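Local atomic coordinates of rubisco operon transcriptional regulator (Synechocystis sp., PDB entry 5Y2W), a protein that probably represses transcription of carbon-acquisition genes as a LysR-type regulator, its regulatory domain binding the metabolite 2-phosphoglycolate. Residues A[105-111]-A[154-158]. Residues are numbered along the deposited sequence; the frame is centred on the assembly and turned at random.
Sequences LNDEAFI and MGISV
The ring of Phe110 lies against the backbone of 156-158: over one face sit Ile156 O and Ser157 CA, the latter in a CH-pi contact 4.1 Å from the ring centroid, and Val158 CG2 meets the edge, in plane, 3.9 Å from Phe110 CZ. With CG anti to the backbone N (chi1 -167°), the phenyl group reaches across segment 154-158, while Phe127 from helix 118-129 packs edge-to-face with it. The two backbones join in a single parallel beta bridge between Phe110 and Ile156. Ile156 N donates to Ala109 O in a nearly straight bond (N-H...O 172°), and Ile156 O receives Ile111 N at 2.9 Å. Just beyond, the Ser157 hydroxyl adds a side-chain bond, OG donating to Ile111 O over 2.7 Å. This short bridge ties the loop ahead of helix 118-129 to strand 157-160, outermost in a three-stranded antiparallel sheet of this chain, in the ligand-binding domain of a LysR-type regulator, a domain with the periplasmic-binding-protein fold; the Val158 side chain is about 9 Å from the bound 2-phosphoglycolate. Ile156 CG1 packs 3.8 Å from Phe110 CD2, and its CD1 carries on to Leu105 CD2 and Glu108 CB, beside the type II turn Leu105-Glu108. Glu108 OE1 is hydrogen-bonded to His92 NE2. Ile111 turns its CD1 back toward the start of the other segment, 3.8 Å from Met154 O.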
loop_
_atom_site.group_PDB
_atom_site.type_symbol
_atom_site.label_atom_id
_atom_site.label_comp_id
_atom_site.label_asym_id
_atom_site.label_seq_id
_atom_site.Cartn_x
_atom_site.Cartn_y
_atom_site.Cartn_z
ATOM N N LEU A 105 -26.068 3.419 9.179
ATOM C CA LEU A 105 -24.678 3.084 9.529
ATOM C C LEU A 105 -24.417 2.931 11.023
ATOM O O LEU A 105 -23.391 2.396 11.424
ATOM C CB LEU A 105 -23.693 4.127 8.949
ATOM C CG LEU A 105 -23.635 4.150 7.420
ATOM C CD1 LEU A 105 -22.501 5.049 6.964
ATOM C CD2 LEU A 105 -23.503 2.767 6.848
ATOM N N ASN A 106 -25.336 3.415 11.836
ATOM C CA ASN A 106 -25.187 3.401 13.265
ATOM C C ASN A 106 -24.935 2.009 13.817
ATOM O O ASN A 106 -25.699 1.104 13.555
ATOM C CB ASN A 106 -26.471 3.930 13.876
ATOM C CG ASN A 106 -26.473 5.422 13.935
ATOM O OD1 ASN A 106 -25.570 6.008 14.506
ATOM N ND2 ASN A 106 -27.462 6.040 13.336
ATOM N N ASP A 107 -23.866 1.857 14.568
ATOM C CA ASP A 107 -23.493 0.573 15.155
ATOM C C ASP A 107 -23.073 -0.511 14.179
ATOM O O ASP A 107 -22.799 -1.615 14.610
ATOM C CB ASP A 107 -24.588 0.090 16.117
ATOM C CG ASP A 107 -24.718 1.009 17.291
ATOM O OD1 ASP A 107 -23.815 0.947 18.129
ATOM O OD2 ASP A 107 -25.648 1.849 17.338
ATOM N N GLU A 108 -22.976 -0.194 12.889
ATOM C CA GLU A 108 -22.325 -1.094 11.949
ATOM C C GLU A 108 -20.881 -1.289 12.278
ATOM O O GLU A 108 -20.214 -0.365 12.750
ATOM C CB GLU A 108 -22.362 -0.539 10.539
ATOM C CG GLU A 108 -23.706 -0.664 9.867
ATOM C CD GLU A 108 -24.005 -2.065 9.322
ATOM O OE1 GLU A 108 -23.052 -2.800 8.893
ATOM O OE2 GLU A 108 -25.216 -2.428 9.347
ATOM N N ALA A 109 -20.394 -2.519 12.049
ATOM C CA ALA A 109 -18.988 -2.841 12.252
ATOM C C ALA A 109 -18.270 -2.110 11.126
ATOM O O ALA A 109 -18.615 -2.266 9.932
ATOM C CB ALA A 109 -18.714 -4.342 12.169
ATOM N N PHE A 110 -17.296 -1.304 11.516
ATOM C CA PHE A 110 -16.671 -0.335 10.612
ATOM C C PHE A 110 -15.152 -0.304 10.819
ATOM O O PHE A 110 -14.664 -0.026 11.924
ATOM C CB PHE A 110 -17.245 1.037 10.866
ATOM C CG PHE A 110 -16.907 2.039 9.806
ATOM C CD1 PHE A 110 -15.672 2.660 9.798
ATOM C CD2 PHE A 110 -17.820 2.349 8.828
ATOM C CE1 PHE A 110 -15.345 3.573 8.803
ATOM C CE2 PHE A 110 -17.521 3.252 7.833
ATOM C CZ PHE A 110 -16.270 3.876 7.828
ATOM N N ILE A 111 -14.414 -0.547 9.746
ATOM C CA ILE A 111 -12.983 -0.618 9.833
ATOM C C ILE A 111 -12.431 0.725 9.525
ATOM O O ILE A 111 -12.767 1.304 8.485
ATOM C CB ILE A 111 -12.441 -1.637 8.820
ATOM C CG1 ILE A 111 -13.097 -3.019 9.044
ATOM C CG2 ILE A 111 -10.919 -1.718 8.925
ATOM C CD1 ILE A 111 -13.323 -3.815 7.781
ATOM N N MET A 154 -15.207 -8.693 7.932
ATOM C CA MET A 154 -14.954 -7.926 9.152
ATOM C C MET A 154 -15.670 -6.565 9.239
ATOM O O MET A 154 -15.493 -5.807 10.201
ATOM C CB MET A 154 -13.450 -7.766 9.331
ATOM C CG MET A 154 -12.781 -9.081 9.701
ATOM S SD MET A 154 -10.995 -9.037 9.420
ATOM C CE MET A 154 -10.893 -10.184 8.037
ATOM N N GLY A 155 -16.508 -6.260 8.263
ATOM C CA GLY A 155 -17.329 -5.060 8.346
ATOM C C GLY A 155 -17.336 -4.247 7.057
ATOM O O GLY A 155 -17.024 -4.756 6.012
ATOM N N ILE A 156 -17.711 -2.985 7.170
ATOM C CA ILE A 156 -17.720 -2.049 6.050
ATOM C C ILE A 156 -16.702 -0.990 6.375
ATOM O O ILE A 156 -16.200 -0.922 7.492
ATOM C CB ILE A 156 -19.108 -1.421 5.869
ATOM C CG1 ILE A 156 -19.461 -0.574 7.070
ATOM C CG2 ILE A 156 -20.139 -2.515 5.751
ATOM C CD1 ILE A 156 -20.794 0.116 6.916
ATOM N N SER A 157 -16.355 -0.230 5.363
ATOM C CA SER A 157 -15.458 0.908 5.490
ATOM C C SER A 157 -15.824 1.974 4.447
ATOM O O SER A 157 -16.735 1.799 3.661
ATOM C CB SER A 157 -14.018 0.490 5.231
ATOM O OG SER A 157 -13.108 1.440 5.813
ATOM N N VAL A 158 -15.113 3.101 4.479
ATOM C CA VAL A 158 -15.235 4.137 3.439
ATOM C C VAL A 158 -13.830 4.303 2.925
ATOM O O VAL A 158 -12.900 4.485 3.726
ATOM C CB VAL A 158 -15.730 5.466 4.017
ATOM C CG1 VAL A 158 -15.440 6.612 3.045
ATOM C CG2 VAL A 158 -17.220 5.407 4.422
#